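Local atomic coordinates of phosphate-binding protein PstS 2 (PDB entry 4H1X), a protein that probably captures phosphate outside the cell membrane as the solute-binding part of the PstSACB ABC transporter, which imports it. Residues S59-I71 and D230-A242. Sequence-based numbering, arbitrary orientation.
Sequences SAVQGNANAIGYI and DGIAVVVNNDNKA
Strand 67-71 runs antiparallel to strand 230-236, their N-to-C directions 162° apart, and two hydrogen-bonded pairs, G69 with V235 and I71 with A233, stitch the backbones together. On the face that carries I68, Y70, V234 and V236, CD1 of I68 reaches V234 CG1 at 3.7 Å while its CG1 lies alongside V236. Y70 touches I232 through CB alone: its ring leads away to stack on F26, with the hydroxyl hydrogen-bonded to R16 N. This is the mixed sheet of one lobe of a periplasmic-binding-protein fold, where a strand from late in the chain is inserted antiparallel beside strands of the first half. Helix 54-63 packs on the other face; the side chains of V61 and V235 cross at about a right angle, CG2 to CG2 4.1 Å, above the side-chain-less G69. Just after V236, N237 extends its amide beneath the helix C-terminus, CG anti to the backbone N (chi1 -169°), and ND2 donates in plane to a lone pair of V61 O at 2.9 Å. N237 OD1 accepts from D239 N in an Asx turn. A water donates to A65 O and A67 O and accepts from N237 N and N240 ND2, tying the two segments together.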
loop_
_atom_site.group_PDB
_atom_site.type_symbol
_atom_site.label_atom_id
_atom_site.label_comp_id
_atom_site.label_asym_id
_atom_site.label_seq_id
_atom_site.Cartn_x
_atom_site.Cartn_y
_atom_site.Cartn_z
ATOM N N SER A 59 -9.970 -15.708 4.181
ATOM C CA SER A 59 -10.436 -17.080 4.407
ATOM C C SER A 59 -10.062 -17.573 5.819
ATOM O O SER A 59 -10.894 -18.199 6.487
ATOM C CB SER A 59 -9.848 -18.016 3.352
ATOM O OG SER A 59 -10.146 -19.370 3.663
ATOM N N ALA A 60 -8.794 -17.357 6.233
ATOM C CA ALA A 60 -8.308 -17.784 7.541
ATOM C C ALA A 60 -9.060 -17.063 8.670
ATOM O O ALA A 60 -9.396 -17.692 9.676
ATOM C CB ALA A 60 -6.817 -17.521 7.657
ATOM N N VAL A 61 -9.294 -15.737 8.527
ATOM C CA VAL A 61 -9.995 -14.972 9.584
ATOM C C VAL A 61 -11.487 -15.378 9.623
ATOM O O VAL A 61 -12.017 -15.656 10.699
ATOM C CB VAL A 61 -9.812 -13.452 9.392
ATOM C CG1 VAL A 61 -10.716 -12.676 10.344
ATOM C CG2 VAL A 61 -8.344 -13.054 9.583
ATOM N N GLN A 62 -12.143 -15.470 8.450
ATOM C CA GLN A 62 -13.547 -15.925 8.402
ATOM C C GLN A 62 -13.681 -17.368 8.956
ATOM O O GLN A 62 -14.700 -17.703 9.545
ATOM C CB GLN A 62 -14.095 -15.867 6.962
ATOM C CG GLN A 62 -15.616 -16.097 6.897
ATOM C CD GLN A 62 -16.192 -16.170 5.502
ATOM O OE1 GLN A 62 -15.490 -16.068 4.489
ATOM N NE2 GLN A 62 -17.507 -16.342 5.422
ATOM N N GLY A 63 -12.662 -18.201 8.732
ATOM C CA GLY A 63 -12.676 -19.610 9.112
ATOM C C GLY A 63 -12.330 -19.958 10.547
ATOM O O GLY A 63 -12.488 -21.114 10.970
ATOM N N ASN A 64 -11.844 -18.973 11.316
ATOM C CA ASN A 64 -11.424 -19.229 12.686
ATOM C C ASN A 64 -11.871 -18.083 13.595
ATOM O O ASN A 64 -11.418 -16.954 13.412
ATOM C CB ASN A 64 -9.902 -19.431 12.708
ATOM C CG ASN A 64 -9.455 -20.611 11.847
ATOM O OD1 ASN A 64 -9.540 -21.790 12.255
ATOM N ND2 ASN A 64 -9.122 -20.333 10.573
ATOM N N ALA A 65 -12.748 -18.386 14.582
ATOM C CA ALA A 65 -13.309 -17.385 15.506
ATOM C C ALA A 65 -12.252 -16.550 16.258
ATOM O O ALA A 65 -12.533 -15.394 16.594
ATOM C CB ALA A 65 -14.218 -18.049 16.527
ATOM N N ASN A 66 -11.085 -17.150 16.564
ATOM C CA ASN A 66 -10.017 -16.502 17.344
ATOM C C ASN A 66 -8.948 -15.810 16.503
ATOM O O ASN A 66 -7.948 -15.341 17.069
ATOM C CB ASN A 66 -9.311 -17.553 18.197
ATOM C CG ASN A 66 -10.162 -18.155 19.288
ATOM O OD1 ASN A 66 -11.045 -17.509 19.857
ATOM N ND2 ASN A 66 -9.877 -19.399 19.634
ATOM N N ALA A 67 -9.132 -15.738 15.178
ATOM C CA ALA A 67 -8.058 -15.216 14.347
ATOM C C ALA A 67 -8.087 -13.690 14.181
ATOM O O ALA A 67 -9.121 -13.031 14.349
ATOM C CB ALA A 67 -8.077 -15.897 12.972
ATOM N N ILE A 68 -6.914 -13.139 13.868
ATOM C CA ILE A 68 -6.730 -11.730 13.537
ATOM C C ILE A 68 -5.705 -11.641 12.415
ATOM O O ILE A 68 -4.698 -12.367 12.436
ATOM C CB ILE A 68 -6.329 -10.862 14.768
ATOM C CG1 ILE A 68 -6.363 -9.338 14.432
ATOM C CG2 ILE A 68 -4.955 -11.279 15.369
ATOM C CD1 ILE A 68 -6.106 -8.488 15.683
ATOM N N GLY A 69 -5.951 -10.745 11.471
ATOM C CA GLY A 69 -5.037 -10.570 10.345
ATOM C C GLY A 69 -5.114 -9.154 9.819
ATOM O O GLY A 69 -5.837 -8.316 10.375
ATOM N N TYR A 70 -4.341 -8.872 8.759
ATOM C CA TYR A 70 -4.369 -7.543 8.162
ATOM C C TYR A 70 -4.479 -7.685 6.648
ATOM O O TYR A 70 -3.897 -8.604 6.058
ATOM C CB TYR A 70 -3.158 -6.673 8.562
ATOM C CG TYR A 70 -1.834 -7.391 8.382
ATOM C CD1 TYR A 70 -1.215 -7.456 7.134
ATOM C CD2 TYR A 70 -1.191 -7.992 9.462
ATOM C CE1 TYR A 70 -0.014 -8.151 6.959
ATOM C CE2 TYR A 70 0.001 -8.692 9.295
ATOM C CZ TYR A 70 0.599 -8.750 8.050
ATOM O OH TYR A 70 1.778 -9.444 7.909
ATOM N N ILE A 71 -5.246 -6.790 6.032
ATOM C CA ILE A 71 -5.452 -6.771 4.578
ATOM C C ILE A 71 -5.495 -5.339 4.070
ATOM O O ILE A 71 -5.760 -4.391 4.838
ATOM C CB ILE A 71 -6.815 -7.471 4.190
ATOM C CG1 ILE A 71 -8.040 -6.712 4.827
ATOM C CG2 ILE A 71 -6.838 -8.995 4.508
ATOM C CD1 ILE A 71 -9.456 -7.195 4.486
ATOM N N ASP A 230 -3.058 3.826 0.405
ATOM C CA ASP A 230 -3.355 2.434 0.649
ATOM C C ASP A 230 -3.556 2.244 2.131
ATOM O O ASP A 230 -2.593 2.330 2.886
ATOM C CB ASP A 230 -2.212 1.546 0.119
ATOM C CG ASP A 230 -2.397 0.066 0.406
ATOM O OD1 ASP A 230 -3.511 -0.467 0.130
ATOM O OD2 ASP A 230 -1.450 -0.555 0.935
ATOM N N GLY A 231 -4.806 2.055 2.539
ATOM C CA GLY A 231 -5.102 1.818 3.942
ATOM C C GLY A 231 -4.970 0.329 4.223
ATOM O O GLY A 231 -5.064 -0.503 3.302
ATOM N N ILE A 232 -4.708 -0.012 5.480
ATOM C CA ILE A 232 -4.613 -1.394 5.939
ATOM C C ILE A 232 -5.688 -1.591 7.013
ATOM O O ILE A 232 -5.771 -0.802 7.955
ATOM C CB ILE A 232 -3.190 -1.751 6.440
ATOM C CG1 ILE A 232 -2.148 -1.695 5.286
ATOM C CG2 ILE A 232 -3.177 -3.128 7.142
ATOM C CD1 ILE A 232 -0.689 -1.640 5.749
ATOM N N ALA A 233 -6.535 -2.593 6.834
ATOM C CA ALA A 233 -7.576 -2.953 7.793
ATOM C C ALA A 233 -7.086 -4.122 8.623
ATOM O O ALA A 233 -6.511 -5.080 8.068
ATOM C CB ALA A 233 -8.863 -3.343 7.059
ATOM N N VAL A 234 -7.311 -4.051 9.923
ATOM C CA VAL A 234 -7.028 -5.142 10.862
ATOM C C VAL A 234 -8.346 -5.847 11.032
ATOM O O VAL A 234 -9.329 -5.219 11.469
ATOM C CB VAL A 234 -6.426 -4.652 12.196
ATOM C CG1 VAL A 234 -6.222 -5.832 13.143
ATOM C CG2 VAL A 234 -5.107 -3.926 11.958
ATOM N N VAL A 235 -8.398 -7.119 10.668
ATOM C CA VAL A 235 -9.669 -7.815 10.613
ATOM C C VAL A 235 -9.724 -9.009 11.579
ATOM O O VAL A 235 -8.730 -9.717 11.782
ATOM C CB VAL A 235 -10.004 -8.267 9.154
ATOM C CG1 VAL A 235 -10.336 -7.065 8.260
ATOM C CG2 VAL A 235 -8.875 -9.110 8.524
ATOM N N VAL A 236 -10.907 -9.217 12.138
ATOM C CA VAL A 236 -11.239 -10.302 13.056
ATOM C C VAL A 236 -12.480 -11.035 12.523
ATOM O O VAL A 236 -13.127 -10.568 11.583
ATOM C CB VAL A 236 -11.459 -9.797 14.516
ATOM C CG1 VAL A 236 -10.193 -9.155 15.083
ATOM C CG2 VAL A 236 -12.662 -8.847 14.613
ATOM N N ASN A 237 -12.802 -12.177 13.128
ATOM C CA ASN A 237 -13.978 -12.936 12.746
ATOM C C ASN A 237 -15.225 -12.166 13.182
ATOM O O ASN A 237 -15.177 -11.454 14.183
ATOM C CB ASN A 237 -13.919 -14.305 13.414
ATOM C CG ASN A 237 -14.952 -15.264 12.893
ATOM O OD1 ASN A 237 -16.101 -15.271 13.327
ATOM N ND2 ASN A 237 -14.550 -16.111 11.966
ATOM N N ASN A 238 -16.311 -12.265 12.422
ATOM C CA ASN A 238 -17.582 -11.598 12.768
ATOM C C ASN A 238 -18.131 -12.029 14.151
ATOM O O ASN A 238 -18.868 -11.265 14.774
ATOM C CB ASN A 238 -18.622 -11.860 11.683
ATOM C CG ASN A 238 -18.500 -10.921 10.532
ATOM O OD1 ASN A 238 -18.311 -9.707 10.714
ATOM N ND2 ASN A 238 -18.606 -11.462 9.322
ATOM N N ASP A 239 -17.761 -13.229 14.631
ATOM C CA ASP A 239 -18.139 -13.766 15.954
ATOM C C ASP A 239 -17.443 -13.036 17.121
ATOM O O ASP A 239 -17.878 -13.161 18.282
ATOM C CB ASP A 239 -17.745 -15.248 16.040
ATOM C CG ASP A 239 -18.648 -16.231 15.319
ATOM O OD1 ASP A 239 -19.570 -15.782 14.606
ATOM O OD2 ASP A 239 -18.414 -17.449 15.451
ATOM N N ASN A 240 -16.294 -12.381 16.826
ATOM C CA ASN A 240 -15.486 -11.668 17.819
ATOM C C ASN A 240 -16.200 -10.397 18.294
ATOM O O ASN A 240 -16.470 -9.503 17.484
ATOM C CB ASN A 240 -14.106 -11.313 17.235
ATOM C CG ASN A 240 -13.064 -11.031 18.290
ATOM O OD1 ASN A 240 -13.354 -10.456 19.349
ATOM N ND2 ASN A 240 -11.823 -11.405 18.020
ATOM N N LYS A 241 -16.487 -10.326 19.603
ATOM C CA LYS A 241 -17.159 -9.190 20.250
ATOM C C LYS A 241 -16.245 -7.944 20.315
ATOM O O LYS A 241 -16.774 -6.843 20.407
ATOM C CB LYS A 241 -17.704 -9.560 21.649
ATOM C CG LYS A 241 -16.675 -9.644 22.777
ATOM C CD LYS A 241 -17.352 -9.655 24.155
ATOM C CE LYS A 241 -16.360 -9.580 25.293
ATOM N NZ LYS A 241 -17.029 -9.687 26.622
ATOM N N ALA A 242 -14.905 -8.107 20.233
ATOM C CA ALA A 242 -13.955 -6.971 20.217
ATOM C C ALA A 242 -14.213 -6.078 18.993
ATOM O O ALA A 242 -14.497 -6.599 17.915
ATOM C CB ALA A 242 -12.520 -7.474 20.188
HETATM O O HOH W 1 -11.442 -13.080 15.646
#